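Local coordinates for protein second substrate binding domain of putative amino acid ABC transporter (Streptococcus pneumoniae, PDB 4OEN) that probably binds an amino acid outside the cell and delivers it to the membrane-embedded part of an ABC transporter, at residues F80-T91 / T180-K191. Numbering follows the deposited sequence.
Sequences FDFSESYYTANT and TPIGETAFAVKK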
loop_
_atom_site.group_PDB
_atom_site.type_symbol
_atom_site.label_atom_id
_atom_site.label_comp_id
_atom_site.label_asym_id
_atom_site.label_seq_id
_atom_site.Cartn_x
_atom_site.Cartn_y
_atom_site.Cartn_z
ATOM N N PHE A 80 -11.540 -9.804 -12.452
ATOM C CA PHE A 80 -10.834 -10.449 -11.336
ATOM C C PHE A 80 -11.786 -10.817 -10.206
ATOM O O PHE A 80 -12.748 -10.098 -9.939
ATOM C CB PHE A 80 -9.758 -9.527 -10.750
ATOM C CG PHE A 80 -8.550 -9.335 -11.626
ATOM C CD1 PHE A 80 -7.513 -10.253 -11.600
ATOM C CD2 PHE A 80 -8.432 -8.211 -12.433
ATOM C CE1 PHE A 80 -6.381 -10.082 -12.389
ATOM C CE2 PHE A 80 -7.299 -8.030 -13.225
ATOM C CZ PHE A 80 -6.269 -8.972 -13.193
ATOM N N ASP A 81 -11.484 -11.911 -9.518
ATOM C CA ASP A 81 -12.102 -12.224 -8.236
ATOM C C ASP A 81 -11.077 -11.940 -7.146
ATOM O O ASP A 81 -9.949 -12.413 -7.210
ATOM C CB ASP A 81 -12.552 -13.688 -8.166
ATOM C CG ASP A 81 -13.744 -13.995 -9.071
ATOM O OD1 ASP A 81 -14.525 -13.078 -9.403
ATOM O OD2 ASP A 81 -13.900 -15.179 -9.441
ATOM N N PHE A 82 -11.480 -11.165 -6.150
ATOM C CA PHE A 82 -10.574 -10.746 -5.099
ATOM C C PHE A 82 -10.728 -11.585 -3.847
ATOM O O PHE A 82 -11.824 -12.073 -3.542
ATOM C CB PHE A 82 -10.812 -9.278 -4.755
ATOM C CG PHE A 82 -10.279 -8.310 -5.779
ATOM C CD1 PHE A 82 -8.929 -7.987 -5.813
ATOM C CD2 PHE A 82 -11.143 -7.668 -6.660
ATOM C CE1 PHE A 82 -8.434 -7.067 -6.739
ATOM C CE2 PHE A 82 -10.658 -6.756 -7.580
ATOM C CZ PHE A 82 -9.302 -6.448 -7.616
ATOM N N SER A 83 -9.629 -11.723 -3.120
ATOM C CA SER A 83 -9.650 -12.216 -1.751
ATOM C C SER A 83 -10.241 -11.184 -0.802
ATOM O O SER A 83 -10.529 -10.048 -1.178
ATOM C CB SER A 83 -8.241 -12.541 -1.274
ATOM O OG SER A 83 -7.511 -11.344 -1.023
ATOM N N GLU A 84 -10.384 -11.574 0.451
ATOM C CA GLU A 84 -10.629 -10.626 1.524
ATOM C C GLU A 84 -9.492 -9.623 1.545
ATOM O O GLU A 84 -8.366 -9.963 1.184
ATOM C CB GLU A 84 -10.726 -11.344 2.874
ATOM C CG GLU A 84 -11.894 -12.290 2.988
ATOM C CD GLU A 84 -13.182 -11.573 3.332
ATOM O OE1 GLU A 84 -13.126 -10.361 3.624
ATOM O OE2 GLU A 84 -14.249 -12.222 3.316
ATOM N N SER A 85 -9.777 -8.399 1.968
ATOM C CA SER A 85 -8.744 -7.388 2.098
ATOM C C SER A 85 -7.716 -7.788 3.140
ATOM O O SER A 85 -8.083 -8.226 4.236
ATOM C CB SER A 85 -9.358 -6.040 2.481
ATOM O OG SER A 85 -8.341 -5.055 2.621
ATOM N N TYR A 86 -6.433 -7.608 2.827
ATOM C CA TYR A 86 -5.403 -7.811 3.837
ATOM C C TYR A 86 -4.797 -6.493 4.299
ATOM O O TYR A 86 -3.930 -6.482 5.170
ATOM C CB TYR A 86 -4.294 -8.749 3.335
ATOM C CG TYR A 86 -3.494 -8.286 2.138
ATOM C CD1 TYR A 86 -2.376 -7.471 2.286
ATOM C CD2 TYR A 86 -3.830 -8.700 0.864
ATOM C CE1 TYR A 86 -1.640 -7.060 1.173
ATOM C CE2 TYR A 86 -3.092 -8.291 -0.257
ATOM C CZ TYR A 86 -1.997 -7.479 -0.084
ATOM O OH TYR A 86 -1.256 -7.065 -1.178
ATOM N N TYR A 87 -5.263 -5.384 3.738
ATOM C CA TYR A 87 -4.727 -4.081 4.125
ATOM C C TYR A 87 -5.646 -2.971 3.665
ATOM O O TYR A 87 -5.958 -2.874 2.474
ATOM C CB TYR A 87 -3.328 -3.870 3.535
ATOM C CG TYR A 87 -2.666 -2.615 4.046
ATOM C CD1 TYR A 87 -2.184 -2.548 5.351
ATOM C CD2 TYR A 87 -2.529 -1.494 3.234
ATOM C CE1 TYR A 87 -1.583 -1.401 5.827
ATOM C CE2 TYR A 87 -1.919 -0.340 3.704
ATOM C CZ TYR A 87 -1.449 -0.306 5.000
ATOM O OH TYR A 87 -0.848 0.829 5.497
ATOM N N THR A 88 -6.076 -2.137 4.607
ATOM C CA THR A 88 -6.859 -0.956 4.272
ATOM C C THR A 88 -5.919 0.192 4.014
ATOM O O THR A 88 -5.177 0.601 4.911
ATOM C CB THR A 88 -7.832 -0.569 5.386
ATOM O OG1 THR A 88 -8.740 -1.652 5.612
ATOM C CG2 THR A 88 -8.620 0.694 4.992
ATOM N N ALA A 89 -5.965 0.700 2.786
ATOM C CA ALA A 89 -5.072 1.761 2.348
ATOM C C ALA A 89 -5.657 3.109 2.723
ATOM O O ALA A 89 -6.814 3.388 2.432
ATOM C CB ALA A 89 -4.843 1.684 0.854
ATOM N N ASN A 90 -4.850 3.919 3.395
ATOM C CA ASN A 90 -5.266 5.246 3.818
ATOM C C ASN A 90 -4.401 6.312 3.193
ATOM O O ASN A 90 -3.266 6.046 2.811
ATOM C CB ASN A 90 -5.165 5.412 5.340
ATOM C CG ASN A 90 -6.021 4.432 6.112
ATOM O OD1 ASN A 90 -7.187 4.231 5.810
ATOM N ND2 ASN A 90 -5.441 3.837 7.142
ATOM N N THR A 91 -4.952 7.525 3.106
ATOM C CA THR A 91 -4.148 8.727 2.931
ATOM C C THR A 91 -3.939 9.307 4.333
ATOM O O THR A 91 -4.814 9.193 5.179
ATOM C CB THR A 91 -4.833 9.757 1.994
ATOM O OG1 THR A 91 -4.027 10.930 1.936
ATOM C CG2 THR A 91 -6.194 10.134 2.499
ATOM N N THR A 180 -7.264 8.524 6.501
ATOM C CA THR A 180 -8.588 8.414 5.901
ATOM C C THR A 180 -8.534 7.330 4.838
ATOM O O THR A 180 -7.676 7.365 3.943
ATOM C CB THR A 180 -9.052 9.744 5.266
ATOM O OG1 THR A 180 -9.327 10.696 6.301
ATOM C CG2 THR A 180 -10.309 9.548 4.451
ATOM N N PRO A 181 -9.455 6.360 4.927
ATOM C CA PRO A 181 -9.468 5.216 4.015
ATOM C C PRO A 181 -9.678 5.623 2.566
ATOM O O PRO A 181 -10.542 6.457 2.267
ATOM C CB PRO A 181 -10.643 4.373 4.527
ATOM C CG PRO A 181 -11.529 5.345 5.226
ATOM C CD PRO A 181 -10.590 6.324 5.872
ATOM N N ILE A 182 -8.884 5.043 1.677
ATOM C CA ILE A 182 -9.048 5.300 0.254
ATOM C C ILE A 182 -9.330 4.003 -0.498
ATOM O O ILE A 182 -9.767 4.032 -1.647
ATOM C CB ILE A 182 -7.815 6.016 -0.337
ATOM C CG1 ILE A 182 -6.556 5.169 -0.207
ATOM C CG2 ILE A 182 -7.615 7.365 0.346
ATOM C CD1 ILE A 182 -5.298 5.881 -0.676
ATOM N N GLY A 183 -9.120 2.861 0.153
ATOM C CA GLY A 183 -9.423 1.603 -0.504
ATOM C C GLY A 183 -8.938 0.372 0.224
ATOM O O GLY A 183 -8.363 0.463 1.305
ATOM N N GLU A 184 -9.177 -0.782 -0.386
ATOM C CA GLU A 184 -8.742 -2.050 0.164
ATOM C C GLU A 184 -7.733 -2.694 -0.761
ATOM O O GLU A 184 -7.698 -2.424 -1.968
ATOM C CB GLU A 184 -9.931 -2.994 0.367
ATOM C CG GLU A 184 -11.070 -2.407 1.185
ATOM C CD GLU A 184 -10.678 -2.116 2.622
ATOM O OE1 GLU A 184 -9.660 -2.667 3.101
ATOM O OE2 GLU A 184 -11.401 -1.342 3.277
ATOM N N THR A 185 -6.921 -3.563 -0.182
ATOM C CA THR A 185 -5.835 -4.199 -0.898
ATOM C C THR A 185 -6.061 -5.698 -0.826
ATOM O O THR A 185 -6.310 -6.225 0.250
ATOM C CB THR A 185 -4.472 -3.844 -0.274
ATOM O OG1 THR A 185 -4.460 -2.460 0.099
ATOM C CG2 THR A 185 -3.344 -4.128 -1.242
ATOM N N ALA A 186 -5.978 -6.392 -1.960
ATOM C CA ALA A 186 -6.272 -7.822 -1.939
ATOM C C ALA A 186 -5.500 -8.606 -2.980
ATOM O O ALA A 186 -4.930 -8.045 -3.906
ATOM C CB ALA A 186 -7.775 -8.057 -2.131
ATOM N N PHE A 187 -5.498 -9.922 -2.792
ATOM C CA PHE A 187 -5.000 -10.902 -3.753
ATOM C C PHE A 187 -6.096 -11.152 -4.787
ATOM O O PHE A 187 -7.276 -10.991 -4.473
ATOM C CB PHE A 187 -4.627 -12.178 -2.961
ATOM C CG PHE A 187 -4.289 -13.374 -3.797
ATOM C CD1 PHE A 187 -3.015 -13.535 -4.332
ATOM C CD2 PHE A 187 -5.230 -14.377 -3.995
ATOM C CE1 PHE A 187 -2.692 -14.668 -5.092
ATOM C CE2 PHE A 187 -4.918 -15.505 -4.744
ATOM C CZ PHE A 187 -3.650 -15.649 -5.302
ATOM N N ALA A 188 -5.719 -11.511 -6.016
ATOM C CA ALA A 188 -6.738 -11.707 -7.054
ATOM C C ALA A 188 -6.433 -12.886 -7.948
ATOM O O ALA A 188 -5.272 -13.223 -8.176
ATOM C CB ALA A 188 -6.890 -10.440 -7.916
ATOM N N VAL A 189 -7.498 -13.499 -8.452
ATOM C CA VAL A 189 -7.414 -14.524 -9.491
ATOM C C VAL A 189 -8.281 -14.060 -10.657
ATOM O O VAL A 189 -9.062 -13.102 -10.522
ATOM C CB VAL A 189 -7.886 -15.905 -8.986
ATOM C CG1 VAL A 189 -7.030 -16.349 -7.791
ATOM C CG2 VAL A 189 -9.340 -15.854 -8.586
ATOM N N LYS A 190 -8.124 -14.699 -11.807
ATOM C CA LYS A 190 -9.001 -14.379 -12.928
ATOM C C LYS A 190 -10.446 -14.706 -12.547
ATOM O O LYS A 190 -10.699 -15.748 -11.958
ATOM C CB LYS A 190 -8.574 -15.142 -14.184
ATOM C CG LYS A 190 -9.406 -14.796 -15.409
ATOM C CD LYS A 190 -8.912 -15.537 -16.638
ATOM C CE LYS A 190 -9.749 -15.174 -17.853
ATOM N NZ LYS A 190 -9.249 -15.862 -19.058
ATOM N N LYS A 191 -11.378 -13.803 -12.863
ATOM C CA LYS A 191 -12.798 -14.021 -12.580
ATOM C C LYS A 191 -13.229 -15.409 -13.047
ATOM O O LYS A 191 -13.034 -15.778 -14.211
ATOM C CB LYS A 191 -13.667 -12.953 -13.250
ATOM C CG LYS A 191 -15.160 -13.083 -12.921
ATOM C CD LYS A 191 -15.984 -11.894 -13.445
ATOM C CE LYS A 191 -16.488 -12.126 -14.865
ATOM N NZ LYS A 191 -17.179 -10.920 -15.431
HETATM O O HOH W 1 -2.278 -7.324 -3.818
#
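Ser85 and Thr88 both give their hydroxyl hydrogens to one carboxylate oxygen of Glu184, tying the two antiparallel segments together next to the irregular stretch 83-86. Ser85 OG reaches Glu184 OE1 at 2.8 Å on its anti side, whereas Thr88 OG1 reaches the same Glu184 OE1 at 2.9 Å through the syn lone pair. Glu184 can serve both because its chain bends at chi2 (-65°), folding the carboxylate back beside Thr88. Ser85 OG also accepts from Tyr87 N, closing an ST turn, a task suited to a small hydroxyl. Thr185 OG1 donates to Tyr87 O at 2.8 Å from above the carbonyl plane, while Tyr86 lays one ring face over Thr185 O. A water bridges Tyr86 OH to Ala186 O.

Toward 80-82, Ser83 OG accepts from Phe187 N (3.0 Å) and donates to Glu84 O, standing in for a backbone group where regular pairing lapses. Beyond it, Phe80 and Phe82 both touch Ala188 CB, a methyl small enough for two rings; helix 51-60 packs on Phe80, and Phe187 stacks on Phe201. At the other end Ala89 O takes both Ile182 N (2.8 Å) and Gly183 N (3.3 Å), a classic beta bulge. Asn90 ND2 bonds Glu160 OE1. The two segments, paired on each side of the irregular middle, run between the lobes, consistent with the two-strand hinge of a type II periplasmic binding protein.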